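PDB 4OIJ: C-C motif chemokine 1 from Homo sapiens, which acts as a secreted cytokine that binds the receptor CCR8 and draws monocytes, but not neutrophils, by chemotaxis. Local coordinates for residues F8-F13 with G39-L44; S14-E19 with V56-R61; R23-Y28 with Q60-M65. One frame throughout, in Å; residues are numbered along the deposited sequence.

Interaction 1 of 3, residues F8-F13 with G39-L44; sequences FSRCCF and GLIFKL. With SO4 (sulfate ion), chain H; SO4 (sulfate ion), chain G.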
loop_
_atom_site.group_PDB
_atom_site.type_symbol
_atom_site.label_atom_id
_atom_site.label_comp_id
_atom_site.label_asym_id
_atom_site.label_seq_id
_atom_site.Cartn_x
_atom_site.Cartn_y
_atom_site.Cartn_z
ATOM N N PHE A 8 -2.097 -0.901 6.625
ATOM C CA PHE A 8 -2.881 -0.166 5.660
ATOM C C PHE A 8 -3.358 -1.170 4.645
ATOM O O PHE A 8 -2.807 -2.278 4.549
ATOM C CB PHE A 8 -2.083 0.974 5.017
ATOM C CG PHE A 8 -0.822 0.535 4.320
ATOM C CD1 PHE A 8 -0.869 -0.010 3.042
ATOM C CD2 PHE A 8 0.411 0.621 4.961
ATOM C CE1 PHE A 8 0.291 -0.457 2.413
ATOM C CE2 PHE A 8 1.580 0.181 4.324
ATOM C CZ PHE A 8 1.510 -0.362 3.062
ATOM N N SER A 9 -4.387 -0.812 3.919
ATOM C CA SER A 9 -4.921 -1.701 2.903
ATOM C C SER A 9 -4.308 -1.275 1.574
ATOM O O SER A 9 -4.098 -0.082 1.382
ATOM C CB SER A 9 -6.450 -1.559 2.825
ATOM O OG SER A 9 -7.079 -1.796 4.072
ATOM N N ARG A 10 -4.120 -2.208 0.634
ATOM C CA ARG A 10 -3.653 -1.884 -0.727
ATOM C C ARG A 10 -4.848 -1.940 -1.650
ATOM O O ARG A 10 -5.434 -3.018 -1.847
ATOM C CB ARG A 10 -2.552 -2.842 -1.216
ATOM C CG ARG A 10 -1.220 -2.547 -0.551
ATOM C CD ARG A 10 -0.094 -3.375 -1.155
ATOM N NE ARG A 10 1.100 -3.328 -0.314
ATOM C CZ ARG A 10 1.268 -4.041 0.792
ATOM N NH1 ARG A 10 2.379 -3.923 1.499
ATOM N NH2 ARG A 10 0.320 -4.874 1.204
ATOM N N CYS A 11 -5.253 -0.786 -2.186
ATOM C CA CYS A 11 -6.454 -0.747 -3.014
ATOM C C CYS A 11 -6.170 -0.230 -4.406
ATOM O O CYS A 11 -5.271 0.596 -4.591
ATOM C CB CYS A 11 -7.547 0.070 -2.343
ATOM S SG CYS A 11 -7.870 -0.405 -0.628
ATOM N N CYS A 12 -6.934 -0.721 -5.367
ATOM C CA CYS A 12 -6.792 -0.326 -6.765
ATOM C C CYS A 12 -8.063 0.317 -7.159
ATOM O O CYS A 12 -9.057 -0.396 -7.338
ATOM C CB CYS A 12 -6.517 -1.549 -7.633
ATOM S SG CYS A 12 -4.812 -2.111 -7.566
ATOM N N PHE A 13 -8.091 1.661 -7.203
ATOM C CA PHE A 13 -9.320 2.357 -7.621
ATOM C C PHE A 13 -9.212 2.839 -9.094
ATOM O O PHE A 13 -10.184 3.339 -9.644
ATOM C CB PHE A 13 -9.675 3.481 -6.657
ATOM C CG PHE A 13 -9.892 3.005 -5.225
ATOM C CD1 PHE A 13 -10.972 2.184 -4.901
ATOM C CD2 PHE A 13 -9.067 3.440 -4.199
ATOM C CE1 PHE A 13 -11.184 1.774 -3.596
ATOM C CE2 PHE A 13 -9.285 3.036 -2.897
ATOM C CZ PHE A 13 -10.339 2.203 -2.600
ATOM N N GLY A 39 -9.424 -6.173 -8.583
ATOM C CA GLY A 39 -8.133 -5.674 -9.018
ATOM C C GLY A 39 -7.014 -6.592 -8.602
ATOM O O GLY A 39 -7.144 -7.351 -7.637
ATOM N N LEU A 40 -5.906 -6.507 -9.340
ATOM C CA LEU A 40 -4.660 -7.248 -9.143
ATOM C C LEU A 40 -3.537 -6.206 -9.188
ATOM O O LEU A 40 -3.580 -5.311 -10.047
ATOM C CB LEU A 40 -4.474 -8.168 -10.386
ATOM C CG LEU A 40 -3.952 -9.566 -10.166
ATOM C CD1 LEU A 40 -5.093 -10.518 -9.860
ATOM C CD2 LEU A 40 -3.249 -10.067 -11.394
ATOM N N ILE A 41 -2.514 -6.330 -8.343
ATOM C CA ILE A 41 -1.377 -5.422 -8.453
ATOM C C ILE A 41 -0.204 -6.184 -9.112
ATOM O O ILE A 41 0.159 -7.271 -8.652
ATOM C CB ILE A 41 -0.964 -4.848 -7.076
ATOM C CG1 ILE A 41 -2.163 -4.189 -6.353
ATOM C CG2 ILE A 41 0.255 -3.894 -7.188
ATOM C CD1 ILE A 41 -1.979 -4.260 -4.750
ATOM N N PHE A 42 0.379 -5.623 -10.179
ATOM C CA PHE A 42 1.579 -6.180 -10.753
ATOM C C PHE A 42 2.744 -5.324 -10.260
ATOM O O PHE A 42 2.688 -4.090 -10.353
ATOM C CB PHE A 42 1.543 -6.136 -12.287
ATOM C CG PHE A 42 0.544 -7.061 -12.928
ATOM C CD1 PHE A 42 0.637 -8.442 -12.750
ATOM C CD2 PHE A 42 -0.423 -6.567 -13.804
ATOM C CE1 PHE A 42 -0.245 -9.308 -13.404
ATOM C CE2 PHE A 42 -1.294 -7.434 -14.468
ATOM C CZ PHE A 42 -1.210 -8.797 -14.256
ATOM N N LYS A 43 3.800 -5.969 -9.760
ATOM C CA LYS A 43 5.017 -5.274 -9.340
ATOM C C LYS A 43 5.881 -5.208 -10.558
ATOM O O LYS A 43 6.116 -6.233 -11.184
ATOM C CB LYS A 43 5.741 -6.026 -8.209
ATOM C CG LYS A 43 6.962 -5.274 -7.667
ATOM C CD LYS A 43 7.815 -6.085 -6.685
ATOM C CE LYS A 43 8.751 -5.177 -5.922
ATOM N NZ LYS A 43 9.756 -4.530 -6.809
ATOM N N LEU A 44 6.273 -4.007 -10.960
ATOM C CA LEU A 44 7.108 -3.825 -12.144
ATOM C C LEU A 44 8.577 -3.640 -11.714
ATOM O O LEU A 44 8.903 -3.760 -10.526
ATOM C CB LEU A 44 6.601 -2.640 -13.004
ATOM C CG LEU A 44 5.113 -2.653 -13.459
ATOM C CD1 LEU A 44 4.708 -1.329 -14.074
ATOM C CD2 LEU A 44 4.835 -3.758 -14.447
HETATM S S SO4 H . 3.959 -1.114 0.213
HETATM O O1 SO4 H . 4.250 0.320 0.478
HETATM O O2 SO4 H . 2.548 -1.292 0.229
HETATM O O3 SO4 H . 4.441 -1.550 -1.144
HETATM O O4 SO4 H . 4.569 -1.913 1.293
HETATM S S SO4 G . 3.206 -7.226 2.845
HETATM O O1 SO4 G . 2.476 -6.221 3.639
HETATM O O2 SO4 G . 3.045 -8.548 3.480
HETATM O O3 SO4 G . 2.655 -7.266 1.484
HETATM O O4 SO4 G . 4.627 -6.851 2.775
#
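Cys12 SG rests on Ile41 CG1 at 3.6 Å, and this pair forms the dense part of the contact. The sulfur is turned back beside its own backbone N (chi1 -79°), which carries it over strand 39-44, where it is bonded covalently to Cys51 SG of the next strand. The closest CA pair is Cys12 and Gly39, 6.0 Å apart. Glycine suits this place, because a beta carbon on Gly39 would come within about 3.2 Å of Cys12 CB. The side chains that meet here, Cys12 and Ile41, are apolar and buried.

Toward the other end the fit slackens. Arg10 and Ile41 cross at about a right angle, and Ile41 CD1 comes only to 3.9 Å from Arg10 CB. Beyond, the arginine runs extended from CG to NE and delivers its guanidinium to two sulfate ions, probably from the crystallisation liquor. Arg10 NE gives a bent bond to O2 of the chain H sulfate (2.6 Å, 130°), whereas Arg10 NH1 reaches O4 of the same ion more straightly (3.0 Å, 160°). Arg10 NH1 also donates to O1 of the chain G sulfate (3.1 Å). Phe8 joins from its own side: its CE1 lies over one guanidinium face, while its ring edge points at O2 of the chain H ion.

Strand 9-11 continues into an antiparallel ladder with the second subunit, as in the dimers of CC chemokines. The disulfide and the isoleucine probably help to hold the end of the N-terminal strand and Cys12 just after it to the sheet, whereas the sulfates suggest that the charged end of Arg10 can receive anions.

Interaction 2 of 3, residues S14-E19 with V56-R61; sequences SFAEQE and VGWVQR. With SO4 (sulfate ion), chain F; SO4 (sulfate ion), chain M; SO4 (sulfate ion), chain K.
Ala16 is the first residue of the 14-19 loop to touch the indole of Trp58. Ala16 CB packs against Trp58 CH2 at 4.2 Å, and its carbonyl oxygen lies at the ring edge, in plane. One residue on, Glu17 uses only its backbone: a single water donates to Glu17 O (2.8 Å) and accepts from Trp58 NE1 (2.7 Å), so the N-H edge of the indole is tied to the loop through it. The CB of Gln18 points away from the helix, and Gln18 O lies 3.5 Å from Trp58 CZ2. Glu19 closes the series. With CG anti to the backbone N (chi1 -154°), its aliphatic part slides over the ring, and Glu19 CG makes a CH-pi contact 3.7 Å from the centroid of the Trp58 five-membered ring. Val59 CG2 covers the opposite face, so the indole is clamped between the loop and its own helix. The first turn gathers anions: Trp58 N donates to O2 of the chain F sulfate (2.9 Å), and Arg61 NH1 and NH2 both grip O1 of that ion. The loop that follows the paired cysteines is the N-loop of the chemokine fold, here laid against the C-terminal helix.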
loop_
_atom_site.group_PDB
_atom_site.type_symbol
_atom_site.label_atom_id
_atom_site.label_comp_id
_atom_site.label_asym_id
_atom_site.label_seq_id
_atom_site.Cartn_x
_atom_site.Cartn_y
_atom_site.Cartn_z
ATOM N N SER A 14 -8.026 2.688 -9.726
ATOM C CA SER A 14 -7.797 3.050 -11.126
ATOM C C SER A 14 -7.001 1.902 -11.722
ATOM O O SER A 14 -6.127 1.368 -11.033
ATOM C CB SER A 14 -6.998 4.342 -11.230
ATOM O OG SER A 14 -6.491 4.531 -12.540
ATOM N N PHE A 15 -7.307 1.501 -12.976
ATOM C CA PHE A 15 -6.631 0.350 -13.589
ATOM C C PHE A 15 -5.943 0.640 -14.917
ATOM O O PHE A 15 -6.355 1.547 -15.675
ATOM C CB PHE A 15 -7.601 -0.841 -13.803
ATOM C CG PHE A 15 -8.384 -1.272 -12.591
ATOM C CD1 PHE A 15 -7.811 -2.090 -11.627
ATOM C CD2 PHE A 15 -9.705 -0.877 -12.420
ATOM C CE1 PHE A 15 -8.542 -2.496 -10.513
ATOM C CE2 PHE A 15 -10.436 -1.278 -11.299
ATOM C CZ PHE A 15 -9.848 -2.078 -10.350
ATOM N N ALA A 16 -4.950 -0.222 -15.225
ATOM C CA ALA A 16 -4.178 -0.216 -16.471
ATOM C C ALA A 16 -5.063 -0.521 -17.691
ATOM O O ALA A 16 -5.641 -1.604 -17.794
ATOM C CB ALA A 16 -3.030 -1.228 -16.391
ATOM N N GLU A 17 -5.148 0.438 -18.606
ATOM C CA GLU A 17 -5.896 0.271 -19.860
ATOM C C GLU A 17 -5.059 -0.583 -20.816
ATOM O O GLU A 17 -5.473 -1.682 -21.179
ATOM C CB GLU A 17 -6.236 1.628 -20.538
ATOM C CG GLU A 17 -5.701 2.846 -19.802
ATOM C CD GLU A 17 -4.686 3.755 -20.473
ATOM O OE1 GLU A 17 -3.781 3.244 -21.172
ATOM O OE2 GLU A 17 -4.734 4.978 -20.198
ATOM N N GLN A 18 -3.875 -0.082 -21.199
ATOM C CA GLN A 18 -2.972 -0.757 -22.127
ATOM C C GLN A 18 -2.377 -2.033 -21.510
ATOM O O GLN A 18 -2.147 -2.080 -20.305
ATOM C CB GLN A 18 -1.850 0.204 -22.579
ATOM C CG GLN A 18 -1.200 -0.186 -23.901
ATOM C CD GLN A 18 -0.029 0.703 -24.247
ATOM O OE1 GLN A 18 -0.114 1.564 -25.127
ATOM N NE2 GLN A 18 1.110 0.489 -23.596
ATOM N N GLU A 19 -2.096 -3.042 -22.360
ATOM C CA GLU A 19 -1.482 -4.283 -21.935
ATOM C C GLU A 19 -0.057 -3.988 -21.503
ATOM O O GLU A 19 0.668 -3.258 -22.194
ATOM C CB GLU A 19 -1.437 -5.324 -23.073
ATOM C CG GLU A 19 -1.419 -6.735 -22.520
ATOM C CD GLU A 19 -0.462 -7.775 -23.061
ATOM O OE1 GLU A 19 -0.878 -8.954 -23.134
ATOM O OE2 GLU A 19 0.722 -7.446 -23.306
ATOM N N VAL A 56 -10.310 -8.663 -16.999
ATOM C CA VAL A 56 -9.742 -8.392 -18.327
ATOM C C VAL A 56 -8.791 -9.551 -18.695
ATOM O O VAL A 56 -7.933 -9.918 -17.896
ATOM C CB VAL A 56 -9.025 -7.014 -18.352
ATOM C CG1 VAL A 56 -8.532 -6.677 -19.755
ATOM C CG2 VAL A 56 -9.925 -5.907 -17.823
ATOM N N GLY A 57 -8.992 -10.115 -19.887
ATOM C CA GLY A 57 -8.266 -11.254 -20.451
ATOM C C GLY A 57 -6.775 -11.352 -20.206
ATOM O O GLY A 57 -6.328 -12.342 -19.630
ATOM N N TRP A 58 -5.991 -10.345 -20.655
ATOM C CA TRP A 58 -4.522 -10.319 -20.550
ATOM C C TRP A 58 -3.979 -10.404 -19.125
ATOM O O TRP A 58 -2.945 -11.038 -18.901
ATOM C CB TRP A 58 -3.917 -9.122 -21.307
ATOM C CG TRP A 58 -4.231 -7.755 -20.741
ATOM C CD1 TRP A 58 -5.210 -6.900 -21.163
ATOM C CD2 TRP A 58 -3.491 -7.048 -19.720
ATOM N NE1 TRP A 58 -5.170 -5.731 -20.430
ATOM C CE2 TRP A 58 -4.107 -5.785 -19.555
ATOM C CE3 TRP A 58 -2.332 -7.343 -18.964
ATOM C CZ2 TRP A 58 -3.611 -4.820 -18.663
ATOM C CZ3 TRP A 58 -1.849 -6.393 -18.071
ATOM C CH2 TRP A 58 -2.498 -5.158 -17.911
ATOM N N VAL A 59 -4.682 -9.756 -18.171
ATOM C CA VAL A 59 -4.336 -9.727 -16.755
ATOM C C VAL A 59 -4.332 -11.154 -16.177
ATOM O O VAL A 59 -3.418 -11.508 -15.434
ATOM C CB VAL A 59 -5.277 -8.785 -15.971
ATOM C CG1 VAL A 59 -4.949 -8.785 -14.476
ATOM C CG2 VAL A 59 -5.233 -7.373 -16.545
ATOM N N GLN A 60 -5.363 -11.947 -16.532
ATOM C CA GLN A 60 -5.569 -13.336 -16.113
ATOM C C GLN A 60 -4.441 -14.234 -16.616
ATOM O O GLN A 60 -3.914 -15.038 -15.844
ATOM C CB GLN A 60 -6.924 -13.859 -16.631
ATOM C CG GLN A 60 -8.141 -13.187 -16.001
ATOM C CD GLN A 60 -9.459 -13.594 -16.627
ATOM O OE1 GLN A 60 -9.577 -13.818 -17.845
ATOM N NE2 GLN A 60 -10.497 -13.653 -15.805
ATOM N N ARG A 61 -4.077 -14.090 -17.908
ATOM C CA ARG A 61 -3.008 -14.864 -18.545
ATOM C C ARG A 61 -1.633 -14.494 -17.994
ATOM O O ARG A 61 -0.786 -15.369 -17.866
ATOM C CB ARG A 61 -3.044 -14.743 -20.080
ATOM C CG ARG A 61 -4.435 -14.972 -20.677
ATOM C CD ARG A 61 -4.425 -15.126 -22.170
ATOM N NE ARG A 61 -3.991 -13.930 -22.895
ATOM C CZ ARG A 61 -4.786 -12.931 -23.262
ATOM N NH1 ARG A 61 -6.070 -12.934 -22.924
ATOM N NH2 ARG A 61 -4.305 -11.922 -23.977
HETATM S S SO4 F . -6.905 -9.239 -24.156
HETATM O O1 SO4 F . -6.757 -10.683 -24.384
HETATM O O2 SO4 F . -7.455 -9.008 -22.814
HETATM O O3 SO4 F . -5.597 -8.553 -24.329
HETATM O O4 SO4 F . -7.841 -8.690 -25.180
HETATM S S SO4 M . -0.766 -12.861 -23.759
HETATM O O1 SO4 M . -1.674 -11.769 -24.175
HETATM O O2 SO4 M . -1.526 -13.861 -23.015
HETATM O O3 SO4 M . -0.168 -13.496 -24.946
HETATM O O4 SO4 M . 0.338 -12.322 -22.923
HETATM S S SO4 K . -11.596 -9.727 -21.922
HETATM O O1 SO4 K . -12.849 -9.615 -22.696
HETATM O O2 SO4 K . -11.777 -10.694 -20.829
HETATM O O3 SO4 K . -10.515 -10.173 -22.801
HETATM O O4 SO4 K . -11.249 -8.420 -21.381
HETATM O O HOH W 1 -6.876 -3.769 -19.888
#

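Interaction 3 of 3, residues R23-Y28 with Q60-M65; sequences RAILCY and QRHRKM. With SO4 (sulfate ion), chain M; SO4 (sulfate ion), chain F.
In the chemokine fold the C-terminal helix lies across the antiparallel sheet, and here its residues His62 and Arg63 meet Ile25 and Tyr28 of an edge strand, 25-30. The phenol is carried toward the helix by a CG set between the backbone N and the carbonyl carbon (chi1 78°). Arg63 reaches over one face of that ring with its extended aliphatic chain: Arg63 CG makes a CH-pi contact 3.9 Å from the Tyr28 centroid, only 16° off the normal. Arg63 NE is 3.7 Å from Tyr28 CE1, and the guanidinium, tilted 55° to the ring, has Tyr28 OH over one of its faces. With an alanine in place of Tyr28, the chain of Arg63 would probably lose its flat support and be set free to turn. In the second, smaller meeting Ile25 crosses His62 at about a right angle, Ile25 CD1 3.5 Å from His62 CD2; a hydrogen bond from His62 NE2 to Ile20 O helps set the rotation of that imidazole. Leu40 of the middle strand touches Arg63, Leu44 and Leu66 touch Ile25, and the Cys27-Cys69 disulfide ties strand 25-30 to the segment that follows helix 57-64.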
loop_
_atom_site.group_PDB
_atom_site.type_symbol
_atom_site.label_atom_id
_atom_site.label_comp_id
_atom_site.label_asym_id
_atom_site.label_seq_id
_atom_site.Cartn_x
_atom_site.Cartn_y
_atom_site.Cartn_z
ATOM N N ARG A 23 7.172 -9.591 -19.561
ATOM C CA ARG A 23 8.616 -9.456 -19.242
ATOM C C ARG A 23 8.920 -8.233 -18.344
ATOM O O ARG A 23 9.932 -8.216 -17.665
ATOM C CB ARG A 23 9.474 -9.436 -20.533
ATOM C CG ARG A 23 9.175 -8.249 -21.473
ATOM C CD ARG A 23 9.715 -8.393 -22.901
ATOM N NE ARG A 23 8.663 -8.142 -23.900
ATOM C CZ ARG A 23 8.241 -6.935 -24.283
ATOM N NH1 ARG A 23 8.791 -5.838 -23.772
ATOM N NH2 ARG A 23 7.244 -6.815 -25.154
ATOM N N ALA A 24 8.029 -7.226 -18.340
ATOM C CA ALA A 24 8.164 -6.003 -17.540
ATOM C C ALA A 24 7.782 -6.191 -16.069
ATOM O O ALA A 24 8.111 -5.329 -15.248
ATOM C CB ALA A 24 7.306 -4.897 -18.147
ATOM N N ILE A 25 7.062 -7.290 -15.743
ATOM C CA ILE A 25 6.509 -7.574 -14.404
ATOM C C ILE A 25 7.377 -8.560 -13.640
ATOM O O ILE A 25 7.770 -9.583 -14.196
ATOM C CB ILE A 25 5.041 -8.103 -14.510
ATOM C CG1 ILE A 25 4.150 -7.218 -15.427
ATOM C CG2 ILE A 25 4.404 -8.281 -13.131
ATOM C CD1 ILE A 25 2.894 -7.915 -16.041
ATOM N N LEU A 26 7.583 -8.297 -12.333
ATOM C CA LEU A 26 8.343 -9.170 -11.444
ATOM C C LEU A 26 7.436 -10.212 -10.812
ATOM O O LEU A 26 7.774 -11.390 -10.804
ATOM C CB LEU A 26 8.991 -8.352 -10.316
ATOM C CG LEU A 26 10.183 -7.473 -10.651
ATOM C CD1 LEU A 26 10.491 -6.567 -9.490
ATOM C CD2 LEU A 26 11.424 -8.311 -10.958
ATOM N N CYS A 27 6.271 -9.763 -10.274
ATOM C CA CYS A 27 5.343 -10.570 -9.489
ATOM C C CYS A 27 4.019 -9.830 -9.301
ATOM O O CYS A 27 3.910 -8.657 -9.659
ATOM C CB CYS A 27 5.987 -10.903 -8.135
ATOM S SG CYS A 27 6.592 -9.452 -7.208
ATOM N N TYR A 28 3.022 -10.500 -8.708
ATOM C CA TYR A 28 1.740 -9.873 -8.416
ATOM C C TYR A 28 1.312 -10.015 -6.943
ATOM O O TYR A 28 1.691 -10.976 -6.273
ATOM C CB TYR A 28 0.622 -10.396 -9.355
ATOM C CG TYR A 28 0.084 -11.755 -8.970
ATOM C CD1 TYR A 28 -1.001 -11.879 -8.104
ATOM C CD2 TYR A 28 0.694 -12.922 -9.421
ATOM C CE1 TYR A 28 -1.492 -13.128 -7.732
ATOM C CE2 TYR A 28 0.194 -14.177 -9.080
ATOM C CZ TYR A 28 -0.895 -14.275 -8.227
ATOM O OH TYR A 28 -1.371 -15.508 -7.846
ATOM N N GLN A 60 -5.363 -11.947 -16.532
ATOM C CA GLN A 60 -5.569 -13.336 -16.113
ATOM C C GLN A 60 -4.441 -14.234 -16.616
ATOM O O GLN A 60 -3.914 -15.038 -15.844
ATOM C CB GLN A 60 -6.924 -13.859 -16.631
ATOM C CG GLN A 60 -8.141 -13.187 -16.001
ATOM C CD GLN A 60 -9.459 -13.594 -16.627
ATOM O OE1 GLN A 60 -9.577 -13.818 -17.845
ATOM N NE2 GLN A 60 -10.497 -13.653 -15.805
ATOM N N ARG A 61 -4.077 -14.090 -17.908
ATOM C CA ARG A 61 -3.008 -14.864 -18.545
ATOM C C ARG A 61 -1.633 -14.494 -17.994
ATOM O O ARG A 61 -0.786 -15.369 -17.866
ATOM C CB ARG A 61 -3.044 -14.743 -20.080
ATOM C CG ARG A 61 -4.435 -14.972 -20.677
ATOM C CD ARG A 61 -4.425 -15.126 -22.170
ATOM N NE ARG A 61 -3.991 -13.930 -22.895
ATOM C CZ ARG A 61 -4.786 -12.931 -23.262
ATOM N NH1 ARG A 61 -6.070 -12.934 -22.924
ATOM N NH2 ARG A 61 -4.305 -11.922 -23.977
ATOM N N HIS A 62 -1.417 -13.201 -17.663
ATOM C CA HIS A 62 -0.177 -12.693 -17.062
ATOM C C HIS A 62 -0.039 -13.282 -15.645
ATOM O O HIS A 62 1.044 -13.749 -15.281
ATOM C CB HIS A 62 -0.199 -11.147 -16.988
ATOM C CG HIS A 62 0.186 -10.432 -18.257
ATOM N ND1 HIS A 62 0.024 -11.010 -19.504
ATOM C CD2 HIS A 62 0.670 -9.179 -18.424
ATOM C CE1 HIS A 62 0.444 -10.108 -20.381
ATOM N NE2 HIS A 62 0.835 -8.988 -19.780
ATOM N N ARG A 63 -1.151 -13.300 -14.873
ATOM C CA ARG A 63 -1.232 -13.810 -13.496
ATOM C C ARG A 63 -0.763 -15.251 -13.398
ATOM O O ARG A 63 -0.050 -15.602 -12.454
ATOM C CB ARG A 63 -2.679 -13.679 -12.967
ATOM C CG ARG A 63 -2.855 -14.032 -11.492
ATOM C CD ARG A 63 -4.315 -14.106 -11.092
ATOM N NE ARG A 63 -4.472 -14.073 -9.637
ATOM C CZ ARG A 63 -5.208 -14.932 -8.937
ATOM N NH1 ARG A 63 -5.874 -15.904 -9.553
ATOM N NH2 ARG A 63 -5.287 -14.825 -7.617
ATOM N N LYS A 64 -1.159 -16.084 -14.383
ATOM C CA LYS A 64 -0.805 -17.507 -14.448
ATOM C C LYS A 64 0.692 -17.738 -14.678
ATOM O O LYS A 64 1.208 -18.777 -14.287
ATOM C CB LYS A 64 -1.627 -18.222 -15.536
ATOM C CG LYS A 64 -3.085 -18.459 -15.152
ATOM C CD LYS A 64 -3.703 -19.603 -15.956
ATOM C CE LYS A 64 -4.983 -20.114 -15.332
ATOM N NZ LYS A 64 -5.454 -21.365 -15.981
ATOM N N MET A 65 1.378 -16.776 -15.315
ATOM C CA MET A 65 2.801 -16.864 -15.652
ATOM C C MET A 65 3.738 -16.139 -14.673
ATOM O O MET A 65 4.929 -15.985 -14.957
ATOM C CB MET A 65 3.020 -16.418 -17.104
ATOM C CG MET A 65 2.240 -17.257 -18.092
ATOM S SD MET A 65 2.613 -16.799 -19.778
ATOM C CE MET A 65 0.933 -16.783 -20.492
HETATM S S SO4 M . -0.766 -12.861 -23.759
HETATM O O1 SO4 M . -1.674 -11.769 -24.175
HETATM O O2 SO4 M . -1.526 -13.861 -23.015
HETATM O O3 SO4 M . -0.168 -13.496 -24.946
HETATM O O4 SO4 M . 0.338 -12.322 -22.923
HETATM S S SO4 F . -6.905 -9.239 -24.156
HETATM O O1 SO4 F . -6.757 -10.683 -24.384
HETATM O O2 SO4 F . -7.455 -9.008 -22.814
HETATM O O3 SO4 F . -5.597 -8.553 -24.329
HETATM O O4 SO4 F . -7.841 -8.690 -25.180
#

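In the fold
Interactions 1 and 3 are buried and share one sheet: strand 39-44 of the first pairs with strand 25-30 of the third, through backbone bonds between Lys43 and both Leu26 and Cys27. Interaction 2 lies at the surface but uses the same helix as interaction 3, and the two have Gln60, Arg61 and two sulfates in common. Phe42 and Leu40 link the middle strand to Trp58 and Val59, so the three contacts form one continuous body. Their chemistry follows their place: sulfur and aliphatic packing beneath the N-terminal strand, CH-pi contacts where the helix meets its loop and strand, and water or anions toward the outside.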